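Local coordinates for protein homospermidine synthase (Legionella pneumophila subsp. pneumophila str. Philadelphia 1, PDB 2PH5) that binds NAD and probably acts as a homospermidine synthase, the transferase that builds the polyamine homospermidine, at residues E75-G78 with S79-E83; N259-Q262 with C263-Y266; Y321-C324 with P325-L329. All coordinates share one frame; numbering follows the deposited sequence.

Overall arrangement
The three contacts are each local, formed where the chain turns into or out of a regular element, and they lie well apart. Interaction 1 runs from helix 73-76 into the loop toward strand 86-89, in the Rossmann-type NAD-binding part, and the side chain of Ile77 comes within about 7 Å of the bound NAD. Interactions 2 and 3 both belong to the saccharopine dehydrogenase-like C-terminal region: residues 259-266 lead into strand 264-267, and residues 321-329 join strand 311-322 to helix 325-336. Their centres are 29 Å apart, while that of interaction 1 is 38 and 40 Å from theirs. The side chain of Pro323 in interaction 3 is about 13 Å from NAD; interaction 2 lies away from the NAD site.

Interaction 1 (E75-G78 with S79-E83); sequences EVIG and STLEE
Ser79 turns back on Glu75 and uses both of its donors on one carbonyl: OG lies 2.9 Å from Glu75 O, and Ser79 N is 3.0 Å from the same oxygen. OG stands beside its own backbone N (chi1 -62°), which aims it back along the turn. It approaches tilted only slightly from the carbonyl plane, whereas the amide comes from well above it. A small hydroxyl suits this exposed place, where the helical stretch passes into a 3-10 turn, because it adds a second donor to a carbonyl that already holds the Ser79 amide. Gly78 to Thr80 form that 3-10 turn, with Thr80 N donating to Ile77 O at 3.0 Å, although that oxygen is less surely placed. The Thr80 side chain packs on Val17 of strand 16-19. Leu81 N continues with a weak bond to Gly78 O at 3.4 Å. The Leu81 side chain brings CD1 to Ile77 CG2 at 4.2 Å, an apolar pairing fit for buried residues. Both side chains also pack on helix 96-106, and Leu81 touches Val17 too, so the turn is seated on the Rossmann core as the chain heads for strand 86-89. The turn is thus closed by polar bonds at its exposed side, with Glu75 O gripped by two donors, and fastened inward by hydrocarbon.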
loop_
_atom_site.group_PDB
_atom_site.type_symbol
_atom_site.label_atom_id
_atom_site.label_comp_id
_atom_site.label_asym_id
_atom_site.label_seq_id
_atom_site.Cartn_x
_atom_site.Cartn_y
_atom_site.Cartn_z
ATOM N N GLU A 75 4.365 26.306 -37.844
ATOM C CA GLU A 75 3.932 25.874 -39.164
ATOM C C GLU A 75 3.012 24.660 -39.120
ATOM O O GLU A 75 1.955 24.659 -39.744
ATOM C CB GLU A 75 5.139 25.580 -40.055
ATOM C CG GLU A 75 4.769 25.246 -41.493
ATOM C CD GLU A 75 5.954 25.319 -42.441
ATOM O OE1 GLU A 75 5.766 25.066 -43.655
ATOM O OE2 GLU A 75 7.076 25.633 -41.977
ATOM N N VAL A 76 3.408 23.632 -38.378
ATOM C CA VAL A 76 2.601 22.421 -38.281
ATOM C C VAL A 76 1.212 22.689 -37.710
ATOM O O VAL A 76 0.203 22.328 -38.318
ATOM C CB VAL A 76 3.295 21.356 -37.407
ATOM C CG1 VAL A 76 2.433 20.118 -37.321
ATOM C CG2 VAL A 76 4.652 21.007 -37.988
ATOM N N ILE A 77 1.168 23.318 -36.540
ATOM C CA ILE A 77 -0.091 23.631 -35.867
ATOM C C ILE A 77 -0.772 24.835 -36.514
ATOM O O ILE A 77 -1.988 24.852 -36.690
ATOM C CB ILE A 77 0.143 23.945 -34.366
ATOM C CG1 ILE A 77 0.836 22.764 -33.679
ATOM C CG2 ILE A 77 -1.176 24.268 -33.688
ATOM C CD1 ILE A 77 0.044 21.470 -33.714
ATOM N N GLY A 78 0.024 25.840 -36.861
ATOM C CA GLY A 78 -0.519 27.038 -37.472
ATOM C C GLY A 78 -1.274 26.805 -38.771
ATOM O O GLY A 78 -2.318 27.404 -38.998
ATOM N N SER A 79 -0.756 25.931 -39.627
ATOM C CA SER A 79 -1.401 25.660 -40.905
ATOM C C SER A 79 -2.626 24.787 -40.770
ATOM O O SER A 79 -3.291 24.474 -41.759
ATOM C CB SER A 79 -0.418 24.988 -41.859
ATOM O OG SER A 79 0.676 25.847 -42.114
ATOM N N THR A 80 -2.938 24.398 -39.544
ATOM C CA THR A 80 -4.077 23.538 -39.331
ATOM C C THR A 80 -5.256 24.275 -38.702
ATOM O O THR A 80 -6.354 23.729 -38.614
ATOM C CB THR A 80 -3.671 22.341 -38.453
ATOM O OG1 THR A 80 -4.535 21.239 -38.728
ATOM C CG2 THR A 80 -3.769 22.701 -36.978
ATOM N N LEU A 81 -5.027 25.520 -38.285
ATOM C CA LEU A 81 -6.073 26.335 -37.653
ATOM C C LEU A 81 -6.550 27.550 -38.450
ATOM O O LEU A 81 -5.753 28.401 -38.836
ATOM C CB LEU A 81 -5.602 26.817 -36.283
ATOM C CG LEU A 81 -5.452 25.752 -35.215
ATOM C CD1 LEU A 81 -4.821 26.383 -33.988
ATOM C CD2 LEU A 81 -6.807 25.133 -34.894
ATOM N N GLU A 82 -7.861 27.628 -38.667
ATOM C CA GLU A 82 -8.480 28.741 -39.389
ATOM C C GLU A 82 -9.318 29.515 -38.368
ATOM O O GLU A 82 -9.583 29.021 -37.268
ATOM C CB GLU A 82 -9.381 28.211 -40.512
ATOM C CG GLU A 82 -9.250 28.935 -41.859
ATOM C CD GLU A 82 -8.106 28.398 -42.718
ATOM O OE1 GLU A 82 -7.959 28.843 -43.883
ATOM O OE2 GLU A 82 -7.351 27.530 -42.229
ATOM N N GLU A 83 -9.743 30.722 -38.714
ATOM C CA GLU A 83 -10.536 31.507 -37.778
ATOM C C GLU A 83 -11.776 30.742 -37.304
ATOM O O GLU A 83 -12.512 30.172 -38.110
ATOM C CB GLU A 83 -10.929 32.842 -38.420
ATOM C CG GLU A 83 -11.834 33.698 -37.550
ATOM C CD GLU A 83 -11.582 35.189 -37.713
ATOM O OE1 GLU A 83 -10.468 35.651 -37.351
ATOM O OE2 GLU A 83 -12.497 35.901 -38.198
#

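Interaction 2 (N259-Q262 with C263-Y266); sequences NGPQ and CAIY
Between Pro261 and Ala264 the backbone makes a tight turn, closed by a weak hydrogen bond from Ala264 N to Pro261 O at 3.4 Å, with an N-H...O angle of 146°. Gln262 and Cys263 occupy its two corners, both with the helical backbone values of a type I beta turn. The turn uses only the carbonyl of the residue before the corners, not its N-H, so a proline is tolerated there, and its ring supplies an apolar surface. That ring makes the side-chain contact: Pro261 CG rests against the methyl CB of Ala264 at 3.6 Å. Alanine is short enough to let the pyrrolidine settle on it. From farther along the strand, Tyr266 reaches back so that its OH lies 3.7 Å from the same Pro261 CG, the two side chains crossing at about a right angle. With its CG beside the backbone N (chi1 -64°), the tyrosine can direct its phenol end to the proline while the ring meets His257 edge-to-face. The turn thus delivers the chain into strand 264-267, the central strand of a three-stranded antiparallel sheet, between 238-242 and 254-255, and Cys263 already shares a backbone hydrogen bond with Trp243. Cysteine, small and modestly polar, fits the buried second corner, where its side chain packs on Ile297, Thr300 and Asn301 of helix 295-302. Gln262, at the exposed first corner, carries its amide on an extended chain, and its side chain touches Arg314 of strand 311-322.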
loop_
_atom_site.group_PDB
_atom_site.type_symbol
_atom_site.label_atom_id
_atom_site.label_comp_id
_atom_site.label_asym_id
_atom_site.label_seq_id
_atom_site.Cartn_x
_atom_site.Cartn_y
_atom_site.Cartn_z
ATOM N N ASN A 259 9.030 34.932 -2.274
ATOM C CA ASN A 259 8.589 35.514 -3.538
ATOM C C ASN A 259 7.525 34.666 -4.226
ATOM O O ASN A 259 6.774 35.159 -5.066
ATOM C CB ASN A 259 9.786 35.715 -4.471
ATOM C CG ASN A 259 10.726 36.805 -3.981
ATOM O OD1 ASN A 259 11.291 36.709 -2.888
ATOM N ND2 ASN A 259 10.891 37.854 -4.786
ATOM N N GLY A 260 7.462 33.389 -3.862
ATOM C CA GLY A 260 6.471 32.507 -4.453
ATOM C C GLY A 260 5.070 32.911 -4.029
ATOM O O GLY A 260 4.869 34.039 -3.583
ATOM N N PRO A 261 4.078 32.013 -4.161
ATOM C CA PRO A 261 2.686 32.297 -3.781
ATOM C C PRO A 261 2.570 32.530 -2.273
ATOM O O PRO A 261 2.996 31.692 -1.475
ATOM C CB PRO A 261 1.946 31.045 -4.247
ATOM C CG PRO A 261 2.979 29.968 -4.078
ATOM C CD PRO A 261 4.221 30.621 -4.630
ATOM N N GLN A 262 1.994 33.668 -1.892
ATOM C CA GLN A 262 1.841 34.034 -0.481
ATOM C C GLN A 262 0.905 33.111 0.309
ATOM O O GLN A 262 1.092 32.906 1.508
ATOM C CB GLN A 262 1.347 35.487 -0.368
ATOM C CG GLN A 262 -0.010 35.744 -1.044
ATOM C CD GLN A 262 -0.572 37.139 -0.773
ATOM O OE1 GLN A 262 0.027 38.152 -1.149
ATOM N NE2 GLN A 262 -1.727 37.192 -0.120
ATOM N N CYS A 263 -0.090 32.552 -0.376
ATOM C CA CYS A 263 -1.075 31.662 0.238
ATOM C C CYS A 263 -0.603 30.222 0.436
ATOM O O CYS A 263 -1.176 29.493 1.247
ATOM C CB CYS A 263 -2.330 31.616 -0.623
ATOM S SG CYS A 263 -2.073 30.705 -2.172
ATOM N N ALA A 264 0.424 29.809 -0.303
ATOM C CA ALA A 264 0.909 28.432 -0.220
ATOM C C ALA A 264 2.004 28.135 0.789
ATOM O O ALA A 264 2.862 28.965 1.096
ATOM C CB ALA A 264 1.353 27.949 -1.597
ATOM N N ILE A 265 1.959 26.909 1.280
ATOM C CA ILE A 265 2.920 26.421 2.238
ATOM C C ILE A 265 3.391 25.091 1.663
ATOM O O ILE A 265 2.647 24.412 0.955
ATOM C CB ILE A 265 2.249 26.239 3.621
ATOM C CG1 ILE A 265 3.213 25.585 4.600
ATOM C CG2 ILE A 265 0.978 25.406 3.490
ATOM C CD1 ILE A 265 2.557 25.227 5.917
ATOM N N TYR A 266 4.637 24.732 1.924
ATOM C CA TYR A 266 5.147 23.479 1.401
ATOM C C TYR A 266 5.686 22.614 2.513
ATOM O O TYR A 266 5.917 23.082 3.624
ATOM C CB TYR A 266 6.232 23.740 0.351
ATOM C CG TYR A 266 5.708 24.470 -0.863
ATOM C CD1 TYR A 266 5.426 25.836 -0.810
ATOM C CD2 TYR A 266 5.412 23.784 -2.043
ATOM C CE1 TYR A 266 4.855 26.499 -1.891
ATOM C CE2 TYR A 266 4.839 24.441 -3.130
ATOM C CZ TYR A 266 4.562 25.794 -3.045
ATOM O OH TYR A 266 3.963 26.433 -4.099
#

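Interaction 3 (Y321-C324 with P325-L329); sequences YNPC and PDARL
Pro323 O lies at the edge of the Arg328 guanidinium, close to its plane, with NE 2.7 Å away and NH1 adding a weak bond at 3.0 Å. The extended arginine chain carries its head back from the first helical turn to this carbonyl. NH1 also donates weakly to Asp209 O on strand 202-213. Asn322 OD1 lies over one face of the guanidinium, toward its rim, with Pro325 N over the opposite face. Cys324 is the N-cap of helix 325-336. Its O accepts from Arg328 N at 3.0 Å, in the carbonyl plane, and weakly from Ala327 N. SG stands between backbone N and carbonyl carbon (chi1 65°), which carries it to Ala327 N for a weak capping bond at 3.5 Å. Proline suits the first helical position, having no N-H to satisfy, and small Ala327 lets its CB sit 3.4 Å from Pro323 CB. Asp326 OD1 is bonded to Thr213 OG1, and Pro325 and Arg328 pack on Leu329 of the second subunit. The chemistry implies a strand-to-helix junction at the dimer interface where Pro323 O and Cys324 O receive donors from the helix start, and the arginine's charge is probably partly offset by carbonyl dipoles.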
loop_
_atom_site.group_PDB
_atom_site.type_symbol
_atom_site.label_atom_id
_atom_site.label_comp_id
_atom_site.label_asym_id
_atom_site.label_seq_id
_atom_site.Cartn_x
_atom_site.Cartn_y
_atom_site.Cartn_z
ATOM N N TYR A 321 -6.096 12.472 -1.889
ATOM C CA TYR A 321 -6.298 11.430 -2.895
ATOM C C TYR A 321 -6.029 10.000 -2.464
ATOM O O TYR A 321 -5.053 9.710 -1.779
ATOM C CB TYR A 321 -5.411 11.730 -4.109
ATOM C CG TYR A 321 -5.606 10.823 -5.313
ATOM C CD1 TYR A 321 -4.515 10.407 -6.073
ATOM C CD2 TYR A 321 -6.884 10.447 -5.743
ATOM C CE1 TYR A 321 -4.684 9.655 -7.229
ATOM C CE2 TYR A 321 -7.064 9.690 -6.909
ATOM C CZ TYR A 321 -5.957 9.300 -7.646
ATOM O OH TYR A 321 -6.121 8.569 -8.801
ATOM N N ASN A 322 -6.901 9.105 -2.903
ATOM C CA ASN A 322 -6.751 7.689 -2.623
ATOM C C ASN A 322 -7.030 7.034 -3.969
ATOM O O ASN A 322 -8.189 6.872 -4.365
ATOM C CB ASN A 322 -7.765 7.224 -1.586
ATOM C CG ASN A 322 -7.490 5.817 -1.099
ATOM O OD1 ASN A 322 -8.312 5.216 -0.412
ATOM N ND2 ASN A 322 -6.329 5.284 -1.444
ATOM N N PRO A 323 -5.962 6.670 -4.700
ATOM C CA PRO A 323 -6.051 6.037 -6.020
ATOM C C PRO A 323 -6.608 4.619 -5.971
ATOM O O PRO A 323 -6.911 4.092 -4.900
ATOM C CB PRO A 323 -4.611 6.079 -6.510
ATOM C CG PRO A 323 -3.853 5.830 -5.253
ATOM C CD PRO A 323 -4.559 6.723 -4.244
ATOM N N CYS A 324 -6.757 4.011 -7.140
ATOM C CA CYS A 324 -7.274 2.655 -7.219
ATOM C C CYS A 324 -6.251 1.725 -6.575
ATOM O O CYS A 324 -5.047 1.958 -6.669
ATOM C CB CYS A 324 -7.500 2.266 -8.673
ATOM S SG CYS A 324 -5.982 2.187 -9.610
ATOM N N PRO A 325 -6.713 0.656 -5.906
ATOM C CA PRO A 325 -5.786 -0.278 -5.256
ATOM C C PRO A 325 -4.517 -0.619 -6.045
ATOM O O PRO A 325 -3.451 -0.807 -5.453
ATOM C CB PRO A 325 -6.662 -1.504 -4.960
ATOM C CG PRO A 325 -7.880 -1.319 -5.822
ATOM C CD PRO A 325 -8.095 0.162 -5.826
ATOM N N ASP A 326 -4.625 -0.695 -7.370
ATOM C CA ASP A 326 -3.463 -0.999 -8.199
ATOM C C ASP A 326 -2.460 0.151 -8.158
ATOM O O ASP A 326 -1.245 -0.075 -8.169
ATOM C CB ASP A 326 -3.882 -1.268 -9.648
ATOM C CG ASP A 326 -4.406 -2.680 -9.860
ATOM O OD1 ASP A 326 -4.963 -2.945 -10.945
ATOM O OD2 ASP A 326 -4.256 -3.527 -8.954
ATOM N N ALA A 327 -2.966 1.382 -8.119
ATOM C CA ALA A 327 -2.089 2.546 -8.055
ATOM C C ALA A 327 -1.496 2.638 -6.644
ATOM O O ALA A 327 -0.447 3.246 -6.448
ATOM C CB ALA A 327 -2.861 3.821 -8.389
ATOM N N ARG A 328 -2.168 2.031 -5.668
ATOM C CA ARG A 328 -1.678 2.035 -4.292
ATOM C C ARG A 328 -0.484 1.114 -4.230
ATOM O O ARG A 328 0.555 1.455 -3.658
ATOM C CB ARG A 328 -2.748 1.542 -3.327
ATOM C CG ARG A 328 -3.969 2.420 -3.291
ATOM C CD ARG A 328 -5.117 1.756 -2.529
ATOM N NE ARG A 328 -6.389 2.306 -2.975
ATOM C CZ ARG A 328 -7.578 1.801 -2.679
ATOM N NH1 ARG A 328 -8.672 2.388 -3.154
ATOM N NH2 ARG A 328 -7.667 0.721 -1.909
ATOM N N LEU A 329 -0.638 -0.054 -4.837
ATOM C CA LEU A 329 0.435 -1.030 -4.889
ATOM C C LEU A 329 1.580 -0.421 -5.694
ATOM O O LEU A 329 2.748 -0.630 -5.377
ATOM C CB LEU A 329 -0.045 -2.322 -5.567
ATOM C CG LEU A 329 -1.143 -3.132 -4.877
ATOM C CD1 LEU A 329 -1.596 -4.283 -5.775
ATOM C CD2 LEU A 329 -0.631 -3.677 -3.562
#